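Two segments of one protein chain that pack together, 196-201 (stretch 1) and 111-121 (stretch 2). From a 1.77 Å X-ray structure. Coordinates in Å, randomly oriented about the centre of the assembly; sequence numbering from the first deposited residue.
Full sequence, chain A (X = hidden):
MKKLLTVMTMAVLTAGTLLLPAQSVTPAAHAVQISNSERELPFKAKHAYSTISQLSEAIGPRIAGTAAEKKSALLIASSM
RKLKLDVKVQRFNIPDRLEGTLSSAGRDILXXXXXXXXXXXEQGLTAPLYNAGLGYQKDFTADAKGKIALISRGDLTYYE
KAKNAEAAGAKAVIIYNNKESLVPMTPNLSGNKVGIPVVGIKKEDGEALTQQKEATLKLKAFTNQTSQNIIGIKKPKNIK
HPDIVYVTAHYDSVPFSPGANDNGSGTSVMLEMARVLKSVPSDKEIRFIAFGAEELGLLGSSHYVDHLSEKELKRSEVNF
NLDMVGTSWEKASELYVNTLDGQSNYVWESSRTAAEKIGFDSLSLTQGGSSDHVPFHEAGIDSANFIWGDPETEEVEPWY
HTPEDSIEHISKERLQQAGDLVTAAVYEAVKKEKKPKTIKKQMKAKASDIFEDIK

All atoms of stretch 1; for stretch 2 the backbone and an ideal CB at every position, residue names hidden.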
ATOM      1  N   ILE A 196       7.338 -20.348 -12.050  1.00 33.84           N
ATOM      2  CA  ILE A 196       6.700 -20.239 -13.360  1.00 31.32           C
ATOM      3  C   ILE A 196       6.010 -18.884 -13.419  1.00 30.04           C
ATOM      4  O   ILE A 196       5.818 -18.227 -12.382  1.00 30.87           O
ATOM      5  CB  ILE A 196       5.721 -21.409 -13.619  1.00 32.72           C
ATOM      6  CG1 ILE A 196       4.679 -21.519 -12.504  1.00 32.73           C
ATOM      7  CG2 ILE A 196       6.485 -22.714 -13.737  1.00 32.71           C
ATOM      8  CD1 ILE A 196       3.636 -22.600 -12.765  1.00 35.08           C
ATOM      9  N   PRO A 197       5.658 -18.413 -14.616  1.00 28.13           N
ATOM     10  CA  PRO A 197       4.903 -17.156 -14.711  1.00 26.78           C
ATOM     11  C   PRO A 197       3.549 -17.275 -14.031  1.00 24.76           C
ATOM     12  O   PRO A 197       2.905 -18.326 -14.079  1.00 24.88           O
ATOM     13  CB  PRO A 197       4.748 -16.944 -16.221  1.00 27.06           C
ATOM     14  CG  PRO A 197       5.835 -17.761 -16.852  1.00 30.01           C
ATOM     15  CD  PRO A 197       6.042 -18.935 -15.939  1.00 28.58           C
ATOM     16  N   VAL A 198       3.132 -16.189 -13.372  1.00 23.96           N
ATOM     17  CA  VAL A 198       1.817 -16.076 -12.748  1.00 24.52           C
ATOM     18  C   VAL A 198       1.234 -14.722 -13.139  1.00 28.12           C
ATOM     19  O   VAL A 198       1.827 -13.681 -12.834  1.00 27.42           O
ATOM     20  CB  VAL A 198       1.885 -16.195 -11.217  1.00 24.27           C
ATOM     21  CG1 VAL A 198       0.481 -16.126 -10.627  1.00 28.12           C
ATOM     22  CG2 VAL A 198       2.616 -17.482 -10.774  1.00 25.95           C
ATOM     23  N   VAL A 199       0.075 -14.726 -13.796  1.00 23.62           N
ATOM     24  CA  VAL A 199      -0.557 -13.479 -14.221  1.00 22.04           C
ATOM     25  C   VAL A 199      -2.030 -13.496 -13.840  1.00 25.49           C
ATOM     26  O   VAL A 199      -2.651 -14.553 -13.699  1.00 25.56           O
ATOM     27  CB  VAL A 199      -0.405 -13.204 -15.740  1.00 23.63           C
ATOM     28  CG1 VAL A 199       1.071 -13.251 -16.171  1.00 23.29           C
ATOM     29  CG2 VAL A 199      -1.280 -14.154 -16.569  1.00 22.35           C
ATOM     30  N   GLY A 200      -2.586 -12.308 -13.663  1.00 23.05           N
ATOM     31  CA  GLY A 200      -4.003 -12.151 -13.372  1.00 23.35           C
ATOM     32  C   GLY A 200      -4.676 -11.418 -14.514  1.00 24.16           C
ATOM     33  O   GLY A 200      -4.085 -10.521 -15.116  1.00 24.43           O
ATOM     34  N   ILE A 201      -5.901 -11.828 -14.835  1.00 21.08           N
ATOM     35  CA  ILE A 201      -6.652 -11.229 -15.932  1.00 19.52           C
ATOM     36  C   ILE A 201      -8.086 -11.005 -15.479  1.00 23.80           C
ATOM     37  O   ILE A 201      -8.520 -11.491 -14.431  1.00 23.08           O
ATOM     38  CB  ILE A 201      -6.620 -12.092 -17.210  1.00 25.23           C
ATOM     39  CG1 ILE A 201      -7.365 -13.410 -16.969  1.00 24.59           C
ATOM     40  CG2 ILE A 201      -5.173 -12.336 -17.657  1.00 20.42           C
ATOM     41  CD1 ILE A 201      -7.468 -14.295 -18.209  1.00 26.00           C
ATOM     42  N   UNK A 111      -3.171  -8.057 -18.748  1.00 23.54           N
ATOM     43  CA  UNK A 111      -2.762  -8.858 -17.610  1.00 22.11           C
ATOM     44  C   UNK A 111      -2.016  -7.998 -16.607  1.00 24.70           C
ATOM     45  O   UNK A 111      -1.516  -6.916 -16.925  1.00 24.92           O
ATOM     46  CB  UNK A 111      -1.894 -10.035 -18.060  1.00 22.11           C
ATOM     47  N   UNK A 112      -1.938  -8.505 -15.382  1.00 19.16           N
ATOM     48  CA  UNK A 112      -1.024  -7.977 -14.379  1.00 22.89           C
ATOM     49  C   UNK A 112      -0.224  -9.152 -13.852  1.00 25.91           C
ATOM     50  O   UNK A 112      -0.805 -10.139 -13.389  1.00 27.83           O
ATOM     51  CB  UNK A 112      -1.765  -7.250 -13.255  1.00 22.89           C
ATOM     52  N   UNK A 113       1.097  -9.054 -13.937  1.00 23.50           N
ATOM     53  CA  UNK A 113       1.967 -10.146 -13.549  1.00 24.46           C
ATOM     54  C   UNK A 113       2.263 -10.066 -12.061  1.00 31.02           C
ATOM     55  O   UNK A 113       2.370  -8.975 -11.492  1.00 36.27           O
ATOM     56  CB  UNK A 113       3.264 -10.122 -14.361  1.00 24.46           C
ATOM     57  N   UNK A 114       2.369 -11.227 -11.431  1.00 28.11           N
ATOM     58  CA  UNK A 114       2.611 -11.284  -9.999  1.00 26.01           C
ATOM     59  C   UNK A 114       4.088 -11.045  -9.709  1.00 29.62           C
ATOM     60  O   UNK A 114       4.960 -11.719 -10.265  1.00 27.13           O
ATOM     61  CB  UNK A 114       2.161 -12.630  -9.428  1.00 26.01           C
ATOM     62  N   UNK A 115       4.368 -10.078  -8.844  1.00 30.94           N
ATOM     63  CA  UNK A 115       5.727  -9.896  -8.365  1.00 29.38           C
ATOM     64  C   UNK A 115       6.236 -11.195  -7.751  1.00 26.85           C
ATOM     65  O   UNK A 115       5.515 -11.881  -7.021  1.00 27.17           O
ATOM     66  CB  UNK A 115       5.796  -8.754  -7.349  1.00 29.38           C
ATOM     67  N   UNK A 116       7.471 -11.555  -8.083  1.00 31.55           N
ATOM     68  CA  UNK A 116       8.051 -12.785  -7.594  1.00 31.86           C
ATOM     69  C   UNK A 116       7.787 -14.012  -8.439  1.00 28.12           C
ATOM     70  O   UNK A 116       8.153 -15.118  -8.023  1.00 31.49           O
ATOM     71  CB  UNK A 116       7.539 -13.045  -6.176  1.00 31.86           C
ATOM     72  N   UNK A 117       7.154 -13.865  -9.600  1.00 27.16           N
ATOM     73  CA  UNK A 117       6.973 -14.998 -10.499  1.00 31.22           C
ATOM     74  C   UNK A 117       7.961 -14.886 -11.656  1.00 29.35           C
ATOM     75  O   UNK A 117       8.722 -13.924 -11.763  1.00 29.27           O
ATOM     76  CB  UNK A 117       5.535 -15.062 -11.017  1.00 31.22           C
ATOM     77  N   UNK A 118       7.957 -15.909 -12.544  1.00 27.71           N
ATOM     78  CA  UNK A 118       8.985 -15.994 -13.568  1.00 33.10           C
ATOM     79  C   UNK A 118       8.560 -15.291 -14.856  1.00 32.48           C
ATOM     80  O   UNK A 118       7.373 -15.270 -15.201  1.00 31.73           O
ATOM     81  CB  UNK A 118       9.318 -17.459 -13.856  1.00 33.10           C
ATOM     82  N   UNK A 119       9.514 -14.710 -15.572  1.00 32.46           N
ATOM     83  CA  UNK A 119       9.246 -14.186 -16.911  1.00 33.22           C
ATOM     84  C   UNK A 119       9.254 -15.335 -17.909  1.00 36.02           C
ATOM     85  O   UNK A 119       9.414 -16.495 -17.544  1.00 34.79           O
ATOM     86  CB  UNK A 119      10.274 -13.122 -17.303  1.00 33.22           C
ATOM     87  N   UNK A 120       9.095 -14.988 -19.182  1.00 33.69           N
ATOM     88  CA  UNK A 120       9.197 -15.944 -20.274  1.00 31.68           C
ATOM     89  C   UNK A 120      10.417 -15.626 -21.124  1.00 39.80           C
ATOM     90  O   UNK A 120      11.067 -14.589 -20.970  1.00 47.84           O
ATOM     91  CB  UNK A 120       7.927 -15.933 -21.128  1.00 31.68           C
ATOM     92  N   UNK A 121      10.719 -16.532 -22.044  1.00 32.70           N
ATOM     93  CA  UNK A 121      11.667 -16.190 -23.083  1.00 43.22           C
ATOM     94  C   UNK A 121      11.037 -15.158 -24.010  1.00 46.72           C
ATOM     95  O   UNK A 121       9.813 -15.018 -24.077  1.00 43.73           O
ATOM     96  CB  UNK A 121      12.102 -17.435 -23.860  1.00 43.22           C
TER

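Backbone pairing sets the frame. The strand of stretch 1, V198 to I201, runs antiparallel to positions 111-113, with 148° between their directions and 4.5 Å between the axes at closest approach. The N of 112 donates to G200 O (3.0 Å, 161° at the hydrogen), and G200 N donates to the O of 112 (2.8 Å, 164°). These backbone bonds exclude proline at 112 but otherwise say little about the side chains, so the choice there rests mainly on the CB directions.

At position 111 the CB lies on the face carrying the side chains of V199 and I201; the ideal CB is 4.0 Å from I201 CG2 and 4.2 Å from V199 CB. The ideal CB is also 3.7 Å from the backbone G200 O, but that oxygen already accepts from the N of 112, and the side chains on this face, V199 and I201, are aliphatic, so a branched aliphatic or a methionine would suit. The residue is L111. With both chi1 and chi2 in p, it brings CD1 to 3.9 Å from V199 CG1.

Position 112 points to the other face, where the paired residue, G200, has no side chain. The ideal CB comes no closer than 4.4 Å, to G200 O, so many residues are possible, polar or long ones included. Q112 is found; its end leads away from stretch 1, and its OE1 is hydrogen-bonded elsewhere in the structure.

Position 113 returns to the V199 face, where its ideal CB stands 4.2 Å from V199 CG1. A small or medium apolar residue fits this evidence. A113 adds one methyl beside the valine.

Position 114 directs its CB toward stretch 1, 3.6 Å from V198 O, while its N donates to that same oxygen (2.9 Å, 171°). A small residue suits so close an approach, though the distance alone does not exclude others. A114 also sets its CB 4.0 Å from V198 CB.

Positions 114 to 117 form a type II turn. The CB of 115 points away with nothing of stretch 1 within 5.5 Å, which leaves the choice wide; it is S115. At 116, phi/psi of 88/5 would jam a CB against the preceding carbonyl O, so glycine is expected, and G116 is present.

Position 117 faces stretch 1, its ideal CB 3.5 Å from both I196 O and V198 N. The nearby amide offers a donor, favouring a short side chain with an acceptor, such as serine, threonine or asparagine. S117, chi1 p, accepts a weak bond from V198 N to OG (3.4 Å, 146°) and donates from OG to A114 O (2.7 Å). A water links its OG with V198 N and the O of 118.

At 118 the N donates to I196 O (3.2 Å, 176°). The CB runs sideways, 3.6 Å from I196 C, so a small residue is plausible; A118 lays its CB 4.1 Å from P197 CD.

The CB of 119 points away, and phi of -80° permits the deposited P119. At 120 the ideal CB is 5.1 Å from P197 CG, leaving room for a modest side chain with a carbon end; T120 places CG2 3.9 Å from P197 CG. Position 121 is out of reach and unconstrained here; it is E121.

Stretch 2, residues 111-121: LQAASGSAPTE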
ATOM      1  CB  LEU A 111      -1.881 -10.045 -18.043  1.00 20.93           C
ATOM      2  CG  LEU A 111      -0.472  -9.750 -18.577  1.00 25.44           C
ATOM      3  CD1 LEU A 111       0.575  -9.637 -17.460  1.00 26.65           C
ATOM      4  CD2 LEU A 111      -0.041 -10.834 -19.543  1.00 22.51           C
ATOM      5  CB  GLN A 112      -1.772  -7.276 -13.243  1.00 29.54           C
ATOM      6  CG  GLN A 112      -2.066  -5.825 -13.531  1.00 37.60           C
ATOM      7  CD  GLN A 112      -0.969  -4.928 -13.010  1.00 51.32           C
ATOM      8  OE1 GLN A 112      -0.926  -4.624 -11.820  1.00 60.76           O
ATOM      9  NE2 GLN A 112      -0.056  -4.525 -13.890  1.00 51.92           N
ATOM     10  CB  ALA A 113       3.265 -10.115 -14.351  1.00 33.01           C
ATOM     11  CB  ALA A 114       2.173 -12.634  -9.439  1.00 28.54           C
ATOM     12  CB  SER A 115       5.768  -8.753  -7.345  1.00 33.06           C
ATOM     13  OG  SER A 115       7.081  -8.534  -6.866  1.00 32.83           O
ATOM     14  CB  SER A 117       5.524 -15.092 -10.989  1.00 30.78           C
ATOM     15  OG  SER A 117       5.153 -13.978 -11.782  1.00 32.22           O
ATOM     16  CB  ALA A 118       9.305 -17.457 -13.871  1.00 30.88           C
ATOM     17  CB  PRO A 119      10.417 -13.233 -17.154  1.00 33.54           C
ATOM     18  CG  PRO A 119      11.550 -13.870 -16.407  1.00 38.60           C
ATOM     19  CD  PRO A 119      10.914 -14.482 -15.163  1.00 36.76           C
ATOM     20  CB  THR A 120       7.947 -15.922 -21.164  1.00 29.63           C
ATOM     21  OG1 THR A 120       7.868 -14.663 -21.846  1.00 32.05           O
ATOM     22  CG2 THR A 120       6.678 -16.153 -20.348  1.00 29.67           C
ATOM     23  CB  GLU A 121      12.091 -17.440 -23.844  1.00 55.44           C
ATOM     24  CG  GLU A 121      12.484 -18.583 -22.928  1.00 66.29           C
ATOM     25  CD  GLU A 121      13.762 -19.259 -23.361  1.00 81.00           C
ATOM     26  OE1 GLU A 121      14.837 -18.872 -22.853  1.00 82.69           O
ATOM     27  OE2 GLU A 121      13.687 -20.179 -24.206  1.00 87.54           O
TER
HETATM   28  O   HOH W   1       5.068 -13.987 -14.241  1.00 45.86           O
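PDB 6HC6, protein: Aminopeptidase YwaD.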